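Local coordinates for protein subtilase cytotoxin subunit A (Escherichia coli, PDB 2IY9) that cleaves the host endoplasmic reticulum chaperone BiP as the serine protease subunit of an AB5 toxin, provoking ER stress and eventual cell death, at residues Lys42-Val48 against Tyr107-Ser113; Ala56-Leu61 against Leu259-Ala263; Ser76-Val80 against Arg116-Asp120; Met93-Ile97 against Ile256-Arg260; Ile177-Gly182 against Ile197-Ala201. All coordinates share one frame. Residues are numbered along the deposited sequence.

Contact 1 of 5, residues Lys42-Val48 against Tyr107-Ser113; sequences KNTPVVV and YPHALIS
Three backbone hydrogen bonds set the register where neighbouring strands of the central parallel sheet of the subtilisin fold begin: L111 N to V46 O (2.8 Å), V48 N to L111 O (2.9 Å) and S113 N to V48 O (3.0 Å). V47 pairs with L111 and V48 with I112, at CA-CA distances of 4.5 and 5.0 Å, both segments running parallel. CA-H...O contacts fill the gaps, among them V47 CA to L111 O at 3.4 Å. Upstream, the backbones diverge and water takes over: one accepts from V46 N (2.9 Å) and donates to H109 O (2.7 Å), another joins T44 O (2.5 Å) to Y107 OH (2.7 Å). Y107-A110 forms a type I turn, closed by A110 N to Y107 O at 3.0 Å, that leads into the second strand. On one sheet face V47 CG2 meets L111 CB at 4.0 Å, where both also touch F66 of strand 65-70; on the other, V48 CB lies 4.2 Å from I112 CD1, toward helix 84-98. Y107, chi1 t, presents its ring edge to V46 CB. At the exposed end K42 makes a CH-pi contact, its CB 3.5 Å from the centroid of the H109 ring.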
# COMPACT_ATOMS: atom_id res chain seq x y z
N LYS A 42 12.96 -12.22 10.70
CA LYS A 42 12.00 -11.79 11.74
C LYS A 42 12.70 -11.06 12.90
O LYS A 42 12.04 -10.49 13.77
CB LYS A 42 11.18 -12.98 12.25
CG LYS A 42 11.92 -13.95 13.18
CD LYS A 42 11.04 -15.13 13.62
CE LYS A 42 9.93 -14.71 14.60
NZ LYS A 42 8.89 -15.79 14.80
N ASN A 43 14.02 -11.09 12.89
CA ASN A 43 14.81 -10.44 13.92
C ASN A 43 15.09 -8.97 13.61
O ASN A 43 15.61 -8.25 14.45
CB ASN A 43 16.12 -11.22 14.13
CG ASN A 43 15.87 -12.60 14.70
OD1 ASN A 43 15.23 -12.74 15.75
ND2 ASN A 43 16.36 -13.63 14.01
N THR A 44 14.72 -8.54 12.40
CA THR A 44 14.87 -7.15 11.99
C THR A 44 13.50 -6.49 12.04
O THR A 44 12.60 -6.88 11.28
CB THR A 44 15.45 -7.05 10.57
OG1 THR A 44 16.79 -7.58 10.56
CG2 THR A 44 15.48 -5.60 10.09
N PRO A 45 13.32 -5.52 12.94
CA PRO A 45 12.01 -4.89 13.05
C PRO A 45 11.67 -4.10 11.79
O PRO A 45 12.51 -3.40 11.23
CB PRO A 45 12.16 -3.96 14.26
CG PRO A 45 13.37 -4.52 15.02
CD PRO A 45 14.27 -4.95 13.92
N VAL A 46 10.43 -4.27 11.35
CA VAL A 46 9.91 -3.56 10.19
C VAL A 46 8.59 -2.97 10.61
O VAL A 46 7.70 -3.70 11.04
CB VAL A 46 9.68 -4.51 8.99
CG1 VAL A 46 9.00 -3.78 7.83
CG2 VAL A 46 11.00 -5.12 8.52
N VAL A 47 8.47 -1.65 10.48
CA VAL A 47 7.25 -0.93 10.80
C VAL A 47 6.69 -0.36 9.50
O VAL A 47 7.36 0.43 8.81
CB VAL A 47 7.51 0.23 11.79
CG1 VAL A 47 6.21 0.96 12.12
CG2 VAL A 47 8.18 -0.28 13.08
N VAL A 48 5.47 -0.75 9.16
CA VAL A 48 4.80 -0.20 7.99
C VAL A 48 3.94 0.97 8.44
O VAL A 48 3.18 0.88 9.41
CB VAL A 48 3.94 -1.27 7.28
CG1 VAL A 48 3.17 -0.66 6.10
CG2 VAL A 48 4.81 -2.45 6.82
N TYR A 107 2.69 -10.04 6.20
CA TYR A 107 3.93 -10.14 6.99
C TYR A 107 3.61 -9.88 8.47
O TYR A 107 3.74 -8.76 8.96
CB TYR A 107 5.03 -9.20 6.45
CG TYR A 107 6.40 -9.46 7.07
CD1 TYR A 107 6.97 -10.74 7.04
CD2 TYR A 107 7.13 -8.43 7.67
CE1 TYR A 107 8.22 -11.00 7.62
CE2 TYR A 107 8.39 -8.68 8.25
CZ TYR A 107 8.92 -9.97 8.23
OH TYR A 107 10.14 -10.22 8.79
N PRO A 108 3.15 -10.93 9.18
CA PRO A 108 2.71 -10.75 10.56
C PRO A 108 3.80 -10.34 11.56
O PRO A 108 3.47 -9.94 12.67
CB PRO A 108 2.12 -12.12 10.93
CG PRO A 108 2.72 -13.07 9.97
CD PRO A 108 2.96 -12.31 8.71
N HIS A 109 5.07 -10.44 11.17
CA HIS A 109 6.18 -9.94 11.99
C HIS A 109 6.28 -8.42 12.00
O HIS A 109 6.93 -7.86 12.89
CB HIS A 109 7.52 -10.52 11.52
CG HIS A 109 7.59 -12.01 11.61
ND1 HIS A 109 8.14 -12.79 10.61
CD2 HIS A 109 7.18 -12.87 12.58
CE1 HIS A 109 8.07 -14.06 10.96
NE2 HIS A 109 7.49 -14.14 12.15
N ALA A 110 5.68 -7.77 11.01
CA ALA A 110 5.70 -6.30 10.92
C ALA A 110 4.93 -5.64 12.05
O ALA A 110 4.02 -6.23 12.63
CB ALA A 110 5.16 -5.82 9.57
N LEU A 111 5.32 -4.41 12.37
CA LEU A 111 4.56 -3.55 13.24
C LEU A 111 3.93 -2.46 12.40
O LEU A 111 4.23 -2.33 11.22
CB LEU A 111 5.46 -2.94 14.32
CG LEU A 111 6.18 -3.92 15.25
CD1 LEU A 111 7.17 -3.17 16.16
CD2 LEU A 111 5.21 -4.71 16.08
N ILE A 112 3.04 -1.68 13.02
CA ILE A 112 2.25 -0.69 12.31
C ILE A 112 2.38 0.67 13.01
O ILE A 112 2.24 0.77 14.23
CB ILE A 112 0.74 -1.11 12.28
CG1 ILE A 112 0.54 -2.42 11.49
CG2 ILE A 112 -0.17 0.05 11.78
CD1 ILE A 112 0.85 -2.32 9.98
N SER A 113 2.66 1.70 12.22
CA SER A 113 2.59 3.08 12.69
C SER A 113 1.38 3.73 12.03
O SER A 113 1.38 3.98 10.82
CB SER A 113 3.87 3.84 12.33
OG SER A 113 3.77 5.19 12.74
O HOH W 1 10.84 -8.52 10.73
O HOH W 2 9.19 -6.47 12.68

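Contact 2 of 5, residues Ala56-Leu61 against Leu259-Ala263; sequences AFIGGL and LRPDA
Apolar packing joins two loops of the subtilase domain: A56-L61, which follows strand 47-52, and L259-A263, the turn linking the antiparallel strands 256-259 and 265-268. No hydrogen bond crosses between them, so shape does the work. R260-A263 is a type I turn, closed by A263 N to R260 O at 2.9 Å; in the other segment, A56-I58 bends through an inverse gamma turn centred on F57, and G60-L61 is a short 3-10 segment. The nearest CA pair is A56 and P261, 5.3 Å apart, their CB atoms at 3.8 Å. I58 (chi1 p, chi2 p) is the main projection. Its CD1 enters the hollow of the turn, 3.5 Å from R260 O, 3.6 Å from A263 CA and 3.9 Å from L259 CD2. L259 (chi1 t, chi2 p) returns the fit: its CD2 lies 3.5 Å from I58 O and 3.9 Å from L61 CD1, filling the concavity of the other loop. G59, at phi 55°, turns the chain beside this leucine. R260 CB points away from the other loop, and its guanidinium forms salt bridges with D262 and E84. P261 rests on the helix carrying H89, the inferred charge-relay histidine; P261 O lies 3.6 Å from I58 CG1.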
# COMPACT_ATOMS: atom_id res chain seq x y z
N ALA A 56 -7.37 0.50 15.11
CA ALA A 56 -7.77 -0.13 16.36
C ALA A 56 -6.89 -1.35 16.57
O ALA A 56 -7.01 -2.35 15.85
CB ALA A 56 -9.23 -0.55 16.30
N PHE A 57 -5.99 -1.26 17.55
CA PHE A 57 -5.04 -2.34 17.81
C PHE A 57 -5.68 -3.40 18.71
O PHE A 57 -5.36 -3.52 19.90
CB PHE A 57 -3.71 -1.79 18.35
CG PHE A 57 -2.95 -0.99 17.33
CD1 PHE A 57 -2.18 -1.62 16.36
CD2 PHE A 57 -3.03 0.40 17.32
CE1 PHE A 57 -1.48 -0.87 15.40
CE2 PHE A 57 -2.33 1.17 16.36
CZ PHE A 57 -1.55 0.52 15.41
N ILE A 58 -6.59 -4.16 18.10
CA ILE A 58 -7.42 -5.17 18.76
C ILE A 58 -7.30 -6.47 17.95
O ILE A 58 -6.78 -6.45 16.82
CB ILE A 58 -8.92 -4.71 18.85
CG1 ILE A 58 -9.54 -4.44 17.47
CG2 ILE A 58 -9.06 -3.44 19.72
CD1 ILE A 58 -10.12 -5.67 16.78
N GLY A 59 -7.77 -7.59 18.50
CA GLY A 59 -7.72 -8.87 17.80
C GLY A 59 -6.31 -9.21 17.35
O GLY A 59 -5.35 -9.07 18.13
N GLY A 60 -6.18 -9.64 16.09
CA GLY A 60 -4.88 -9.95 15.48
C GLY A 60 -3.86 -8.83 15.41
O GLY A 60 -2.68 -9.08 15.13
N LEU A 61 -4.32 -7.61 15.65
CA LEU A 61 -3.45 -6.42 15.70
C LEU A 61 -3.09 -6.00 17.13
O LEU A 61 -2.48 -4.94 17.35
CB LEU A 61 -4.14 -5.26 14.98
CG LEU A 61 -4.24 -5.41 13.47
CD1 LEU A 61 -5.08 -4.27 12.90
CD2 LEU A 61 -2.85 -5.45 12.83
N LEU A 259 -10.11 -7.13 9.13
CA LEU A 259 -10.49 -6.91 10.52
C LEU A 259 -11.22 -5.57 10.71
O LEU A 259 -10.83 -4.55 10.11
CB LEU A 259 -9.24 -6.94 11.40
CG LEU A 259 -9.40 -6.87 12.92
CD1 LEU A 259 -10.12 -8.12 13.42
CD2 LEU A 259 -8.04 -6.72 13.60
N ARG A 260 -12.26 -5.58 11.55
CA ARG A 260 -12.99 -4.37 11.96
C ARG A 260 -12.65 -4.00 13.42
O ARG A 260 -12.26 -4.88 14.19
CB ARG A 260 -14.50 -4.60 11.84
CG ARG A 260 -15.01 -4.96 10.43
CD ARG A 260 -16.39 -5.61 10.53
NE ARG A 260 -17.26 -4.84 11.41
CZ ARG A 260 -18.01 -3.82 11.01
NH1 ARG A 260 -18.02 -3.44 9.74
NH2 ARG A 260 -18.76 -3.17 11.90
N PRO A 261 -12.79 -2.71 13.80
CA PRO A 261 -12.51 -2.28 15.18
C PRO A 261 -13.32 -2.99 16.28
O PRO A 261 -12.88 -3.02 17.42
CB PRO A 261 -12.85 -0.79 15.16
CG PRO A 261 -12.65 -0.39 13.74
CD PRO A 261 -13.16 -1.56 12.96
N ASP A 262 -14.47 -3.57 15.92
CA ASP A 262 -15.28 -4.32 16.87
C ASP A 262 -14.90 -5.81 16.90
O ASP A 262 -15.62 -6.64 17.47
CB ASP A 262 -16.79 -4.13 16.60
CG ASP A 262 -17.22 -4.65 15.23
OD1 ASP A 262 -16.38 -5.21 14.49
OD2 ASP A 262 -18.42 -4.50 14.89
N ALA A 263 -13.77 -6.13 16.27
CA ALA A 263 -13.17 -7.47 16.30
C ALA A 263 -13.76 -8.50 15.34
O ALA A 263 -13.20 -9.58 15.17
CB ALA A 263 -13.11 -8.02 17.72

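Contact 3 of 5, residues Ser76-Val80 against Arg116-Asp120; sequences SPFPV and RVIPD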
# COMPACT_ATOMS: atom_id res chain seq x y z
N SER A 76 -7.21 13.37 17.53
CA SER A 76 -7.27 11.96 17.93
C SER A 76 -6.59 11.00 16.94
O SER A 76 -6.79 11.11 15.73
CB SER A 76 -8.73 11.54 18.13
OG SER A 76 -8.81 10.17 18.49
N PRO A 77 -5.80 10.04 17.47
CA PRO A 77 -5.18 9.01 16.64
C PRO A 77 -6.10 7.81 16.38
O PRO A 77 -5.75 6.91 15.60
CB PRO A 77 -4.00 8.57 17.50
CG PRO A 77 -4.52 8.67 18.89
CD PRO A 77 -5.41 9.90 18.89
N PHE A 78 -7.27 7.80 17.03
CA PHE A 78 -8.18 6.66 16.96
C PHE A 78 -9.25 6.87 15.89
O PHE A 78 -9.63 8.01 15.63
CB PHE A 78 -8.85 6.44 18.32
CG PHE A 78 -7.88 6.30 19.46
CD1 PHE A 78 -7.07 5.17 19.57
CD2 PHE A 78 -7.77 7.30 20.43
CE1 PHE A 78 -6.16 5.03 20.62
CE2 PHE A 78 -6.87 7.17 21.48
CZ PHE A 78 -6.06 6.04 21.58
N PRO A 79 -9.75 5.77 15.28
CA PRO A 79 -10.79 5.96 14.27
C PRO A 79 -12.12 6.36 14.91
O PRO A 79 -12.39 6.00 16.07
CB PRO A 79 -10.91 4.58 13.62
CG PRO A 79 -10.47 3.62 14.67
CD PRO A 79 -9.41 4.34 15.46
N VAL A 80 -12.92 7.11 14.16
CA VAL A 80 -14.21 7.61 14.64
C VAL A 80 -15.37 7.03 13.83
O VAL A 80 -15.17 6.49 12.74
CB VAL A 80 -14.27 9.16 14.65
CG1 VAL A 80 -13.25 9.74 15.62
CG2 VAL A 80 -14.08 9.73 13.24
N ARG A 116 -3.32 8.94 11.36
CA ARG A 116 -4.71 9.20 11.01
C ARG A 116 -4.84 10.54 10.29
O ARG A 116 -4.46 11.57 10.83
CB ARG A 116 -5.63 9.14 12.23
CG ARG A 116 -7.10 9.30 11.82
CD ARG A 116 -8.10 9.36 12.98
NE ARG A 116 -9.26 10.15 12.53
CZ ARG A 116 -10.12 10.79 13.32
NH1 ARG A 116 -10.02 10.76 14.65
NH2 ARG A 116 -11.10 11.48 12.76
N VAL A 117 -5.38 10.51 9.07
CA VAL A 117 -5.49 11.73 8.24
C VAL A 117 -6.92 12.09 7.81
O VAL A 117 -7.16 13.18 7.27
CB VAL A 117 -4.58 11.65 6.98
CG1 VAL A 117 -3.12 11.59 7.38
CG2 VAL A 117 -4.95 10.46 6.11
N ILE A 118 -7.84 11.15 8.05
CA ILE A 118 -9.27 11.27 7.73
C ILE A 118 -10.08 10.55 8.83
O ILE A 118 -9.53 9.73 9.56
CB ILE A 118 -9.62 10.70 6.32
CG1 ILE A 118 -9.25 9.21 6.20
CG2 ILE A 118 -8.98 11.55 5.20
CD1 ILE A 118 -9.59 8.56 4.84
N PRO A 119 -11.37 10.90 9.00
CA PRO A 119 -12.05 12.03 8.38
C PRO A 119 -11.64 13.32 9.10
O PRO A 119 -10.92 13.27 10.11
CB PRO A 119 -13.53 11.73 8.63
CG PRO A 119 -13.56 10.94 9.87
CD PRO A 119 -12.27 10.14 9.90
N ASP A 120 -12.08 14.45 8.57
CA ASP A 120 -11.83 15.76 9.18
C ASP A 120 -10.34 16.02 9.39
O ASP A 120 -9.91 16.49 10.45
CB ASP A 120 -12.61 15.90 10.50
CG ASP A 120 -14.07 15.50 10.34
OD1 ASP A 120 -14.70 15.94 9.36
OD2 ASP A 120 -14.58 14.72 11.17
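One extended arginine side chain dominates this contact. R116 reaches out from the end of its strand with chi1, chi2 and chi3 all t, carrying its guanidinium between the S76-V80 loop and its own downstream backbone, I118-P119. The group is held from its own side: NE donates to I118 O at 3.0 Å and NH2 weakly to P119 O at 3.2 Å, so the arginine closes a ring with that backbone. Its charge is met by a salt bridge from NH1 to D74, just upstream of the facing loop. In that loop F78 O lies 2.9 Å from R116 NH1. S76, chi1 t, folds its hydroxyl back to accept from F78 N (OG to N, 3.2 Å), making an ST turn at the start of the segment. P77, F78 and P79 direct their CB atoms away, whereas V80, chi1 m, turns toward the partner; its CG2 sits 3.5 Å from R116 NH2 and 3.6 Å from P119 CG. The peptide before P119 is cis, bending the chain near L86 of helix 84-98. This is a surface contact between loops leaving the C-terminal ends of neighbouring parallel strands, the edge of an alpha/beta sheet on which the subtilase active site lies.

Contact 4 of 5, residues Met93-Ile97 against Ile256-Arg260; sequences MASLI and ITFLR
Helix 84-98, which bears H89 of the inferred charge relay, meets the short strand 256-259 at a steep crossing: over these segments the axes approach to 6.7 Å, with 111° between their N-to-C directions. The polar component is a single hydrogen bond between the segments, from L259 N to S95 OG at 3.0 Å (N-H...O angle 165°). S95 takes chi1 p, and its hydroxyl is also hydrogen-bonded to A92 O one turn back, linking the helix backbone to the strand through one side chain. The CA atoms of S95 and L259, the nearest CA pair, are 5.8 Å apart, and their CB atoms close to 3.4 Å. The apolar component centres on L96 (chi1 m, chi2 t), whose CD2 packs 3.4 Å from I256 CG2 and 3.3 Å from T257 O. More loosely, L96 CD2 lies 4.4 Å from F258 CB. F258, chi1 p, leads its ring away from the helix. Such packing joins the buried helix of the subtilisin fold to a beta hairpin, 256-259 with 265-268. L96 and I256 both continue onto E273 of helix 271-288, whose first turn holds S272, the inferred charge-relay serine, and onto Y26 of helix 25-30, while I97 faces strand 47-52.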
# COMPACT_ATOMS: atom_id res chain seq x y z
N MET A 93 -6.87 -2.20 6.70
CA MET A 93 -5.60 -2.17 5.96
C MET A 93 -4.45 -2.72 6.79
O MET A 93 -3.69 -3.59 6.32
CB MET A 93 -5.28 -0.76 5.45
CG MET A 93 -6.40 -0.15 4.56
SD MET A 93 -6.78 -1.15 3.11
CE MET A 93 -8.40 -1.80 3.50
N ALA A 94 -4.35 -2.23 8.03
CA ALA A 94 -3.38 -2.72 9.00
C ALA A 94 -3.49 -4.22 9.16
O ALA A 94 -2.47 -4.90 9.21
CB ALA A 94 -3.57 -2.03 10.35
N SER A 95 -4.72 -4.75 9.20
CA SER A 95 -4.89 -6.19 9.37
C SER A 95 -4.33 -6.96 8.17
O SER A 95 -3.67 -7.98 8.36
CB SER A 95 -6.34 -6.58 9.69
OG SER A 95 -7.21 -6.52 8.56
N LEU A 96 -4.57 -6.45 6.95
CA LEU A 96 -4.08 -7.12 5.74
C LEU A 96 -2.55 -7.18 5.67
O LEU A 96 -1.98 -8.15 5.18
CB LEU A 96 -4.66 -6.47 4.48
CG LEU A 96 -6.18 -6.61 4.30
CD1 LEU A 96 -6.61 -5.78 3.10
CD2 LEU A 96 -6.63 -8.09 4.17
N ILE A 97 -1.91 -6.12 6.17
CA ILE A 97 -0.46 -6.03 6.24
C ILE A 97 0.11 -6.94 7.33
O ILE A 97 1.06 -7.68 7.10
CB ILE A 97 -0.01 -4.58 6.47
CG1 ILE A 97 -0.41 -3.69 5.28
CG2 ILE A 97 1.52 -4.48 6.74
CD1 ILE A 97 -0.34 -2.20 5.62
N ILE A 256 -11.66 -10.02 -0.35
CA ILE A 256 -10.60 -9.92 0.65
C ILE A 256 -11.20 -9.74 2.05
O ILE A 256 -11.94 -8.78 2.30
CB ILE A 256 -9.63 -8.73 0.35
CG1 ILE A 256 -9.12 -8.73 -1.11
CG2 ILE A 256 -8.50 -8.67 1.39
CD1 ILE A 256 -8.14 -9.89 -1.49
N THR A 257 -10.89 -10.66 2.96
CA THR A 257 -11.41 -10.61 4.32
C THR A 257 -10.48 -9.72 5.18
O THR A 257 -9.27 -9.81 5.07
CB THR A 257 -11.53 -12.03 4.93
OG1 THR A 257 -12.29 -12.87 4.04
CG2 THR A 257 -12.24 -12.00 6.26
N PHE A 258 -11.07 -8.86 6.01
CA PHE A 258 -10.30 -7.92 6.84
C PHE A 258 -10.89 -7.75 8.24
O PHE A 258 -12.02 -8.15 8.51
CB PHE A 258 -10.20 -6.56 6.14
CG PHE A 258 -11.54 -5.96 5.80
CD1 PHE A 258 -12.33 -5.37 6.79
CD2 PHE A 258 -12.02 -6.00 4.49
CE1 PHE A 258 -13.58 -4.82 6.47
CE2 PHE A 258 -13.25 -5.45 4.17
CZ PHE A 258 -14.04 -4.86 5.16
N LEU A 259 -10.11 -7.13 9.13
CA LEU A 259 -10.49 -6.91 10.52
C LEU A 259 -11.22 -5.57 10.71
O LEU A 259 -10.83 -4.55 10.11
CB LEU A 259 -9.24 -6.94 11.40
CG LEU A 259 -9.40 -6.87 12.92
CD1 LEU A 259 -10.12 -8.12 13.42
CD2 LEU A 259 -8.04 -6.72 13.60
N ARG A 260 -12.26 -5.58 11.55
CA ARG A 260 -12.99 -4.37 11.96
C ARG A 260 -12.65 -4.00 13.42
O ARG A 260 -12.26 -4.88 14.19
CB ARG A 260 -14.50 -4.60 11.84
CG ARG A 260 -15.01 -4.96 10.43
CD ARG A 260 -16.39 -5.61 10.53
NE ARG A 260 -17.26 -4.84 11.41
CZ ARG A 260 -18.01 -3.82 11.01
NH1 ARG A 260 -18.02 -3.44 9.74
NH2 ARG A 260 -18.76 -3.17 11.90

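Contact 5 of 5, residues Ile177-Gly182 against Ile197-Ala201; sequences IVAAVG and IWPAA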
# COMPACT_ATOMS: atom_id res chain seq x y z
N ILE A 177 6.32 4.95 -1.17
CA ILE A 177 4.89 5.14 -0.93
C ILE A 177 4.13 4.17 -1.82
O ILE A 177 4.28 4.17 -3.05
CB ILE A 177 4.44 6.57 -1.20
CG1 ILE A 177 5.05 7.50 -0.14
CG2 ILE A 177 2.92 6.67 -1.17
CD1 ILE A 177 4.67 8.94 -0.33
N VAL A 178 3.34 3.33 -1.17
CA VAL A 178 2.49 2.38 -1.87
C VAL A 178 1.09 2.99 -1.87
O VAL A 178 0.48 3.17 -0.82
CB VAL A 178 2.54 0.99 -1.21
CG1 VAL A 178 1.84 -0.05 -2.10
CG2 VAL A 178 3.99 0.58 -0.95
N ALA A 179 0.62 3.34 -3.07
CA ALA A 179 -0.57 4.16 -3.25
C ALA A 179 -1.63 3.50 -4.13
O ALA A 179 -1.35 3.10 -5.26
CB ALA A 179 -0.19 5.50 -3.84
N ALA A 180 -2.86 3.39 -3.61
CA ALA A 180 -4.00 2.85 -4.37
C ALA A 180 -4.34 3.81 -5.50
O ALA A 180 -4.32 5.03 -5.31
CB ALA A 180 -5.21 2.68 -3.44
N VAL A 181 -4.68 3.26 -6.68
CA VAL A 181 -5.06 4.12 -7.82
C VAL A 181 -6.53 4.53 -7.74
O VAL A 181 -6.99 5.36 -8.53
CB VAL A 181 -4.72 3.49 -9.19
CG1 VAL A 181 -3.22 3.31 -9.34
CG2 VAL A 181 -5.46 2.16 -9.41
N GLY A 182 -7.26 3.95 -6.79
CA GLY A 182 -8.65 4.34 -6.54
C GLY A 182 -9.68 3.43 -7.18
O GLY A 182 -9.36 2.65 -8.08
N ILE A 197 -6.69 10.42 -8.04
CA ILE A 197 -6.33 10.29 -6.63
C ILE A 197 -4.82 10.40 -6.43
O ILE A 197 -4.04 9.75 -7.13
CB ILE A 197 -6.88 8.97 -6.03
CG1 ILE A 197 -8.41 8.95 -6.15
CG2 ILE A 197 -6.48 8.82 -4.58
CD1 ILE A 197 -9.00 7.59 -6.26
N TRP A 198 -4.45 11.25 -5.47
CA TRP A 198 -3.06 11.49 -5.08
C TRP A 198 -2.75 10.71 -3.80
O TRP A 198 -3.62 10.57 -2.95
CB TRP A 198 -2.84 13.00 -4.86
CG TRP A 198 -2.73 13.75 -6.16
CD1 TRP A 198 -3.77 14.19 -6.94
CD2 TRP A 198 -1.52 14.13 -6.84
NE1 TRP A 198 -3.27 14.82 -8.07
CE2 TRP A 198 -1.90 14.79 -8.03
CE3 TRP A 198 -0.16 13.98 -6.56
CZ2 TRP A 198 -0.96 15.30 -8.94
CZ3 TRP A 198 0.77 14.49 -7.45
CH2 TRP A 198 0.37 15.12 -8.64
N PRO A 199 -1.49 10.22 -3.63
CA PRO A 199 -0.33 10.44 -4.49
C PRO A 199 -0.19 9.53 -5.71
O PRO A 199 0.79 9.67 -6.44
CB PRO A 199 0.86 10.21 -3.55
CG PRO A 199 0.35 9.24 -2.53
CD PRO A 199 -1.15 9.39 -2.45
N ALA A 200 -1.13 8.61 -5.95
CA ALA A 200 -1.03 7.79 -7.16
C ALA A 200 -0.94 8.65 -8.44
O ALA A 200 -0.27 8.27 -9.40
CB ALA A 200 -2.19 6.79 -7.25
N ALA A 201 -1.59 9.82 -8.43
CA ALA A 201 -1.66 10.71 -9.60
C ALA A 201 -0.32 11.40 -9.94
O ALA A 201 -0.19 12.03 -10.99
CB ALA A 201 -2.74 11.74 -9.41
O HOH W 3 -3.28 7.43 -4.09
O HOH W 4 -6.95 7.80 -9.74
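This is a buried contact, apolar side chains supplemented by water, between the end of strand 176-180 in the central sheet and the loop I197-A201 that follows it. No hydrogen bond joins the segments directly. I177 and A179 alternate with V178 along the strand, so their side chains face the loop while V178 points away to helix 271-288. I177 CG2 and A179 CB both meet P199 CG, at 3.9 and 4.0 Å; the peptide before P199 is cis. W198 CB points away, and its ring meets that of W162, the planes about 20° apart. A200 CB fits against the strand end, 3.4 Å from A180 O and 4.2 Å from V181 CG1. In this parallel alpha/beta sheet of the subtilisin fold, the strand's C-terminal end leads to the active site: the side chain of A180 is about 5 Å from that of S272, the inferred charge-relay serine. Water carries the polar links. One donates to A180 O (2.9 Å) and accepts from A200 N (3.1 Å); a second joins V181 O (2.7 Å) to I197 N (3.1 Å). At G182, phi 99°, a CB would collide with I197 CD1, which instead lies 3.3 Å from G182 CA.

Chemistry follows depth and element across these five contacts. Contacts 1, 4 and 5 are buried; contact 2 is partly so, and contact 3 lies at the surface. Contacts 1 and 5 reach the same parallel sheet on opposite sides of the chain's centre, yet contact 1 is strand pairing by backbone hydrogen bonds, whereas contact 5 sets a loop on a strand through apolar groups and water. Overlapping segments share L259, which packs on a loop in contact 2 and donates its backbone N to S95 in contact 4, where L96 adds apolar packing. Contact 4 also joins contact 1, I97 packing on V48 and I112. Contact 3 alone centres on a charged side chain.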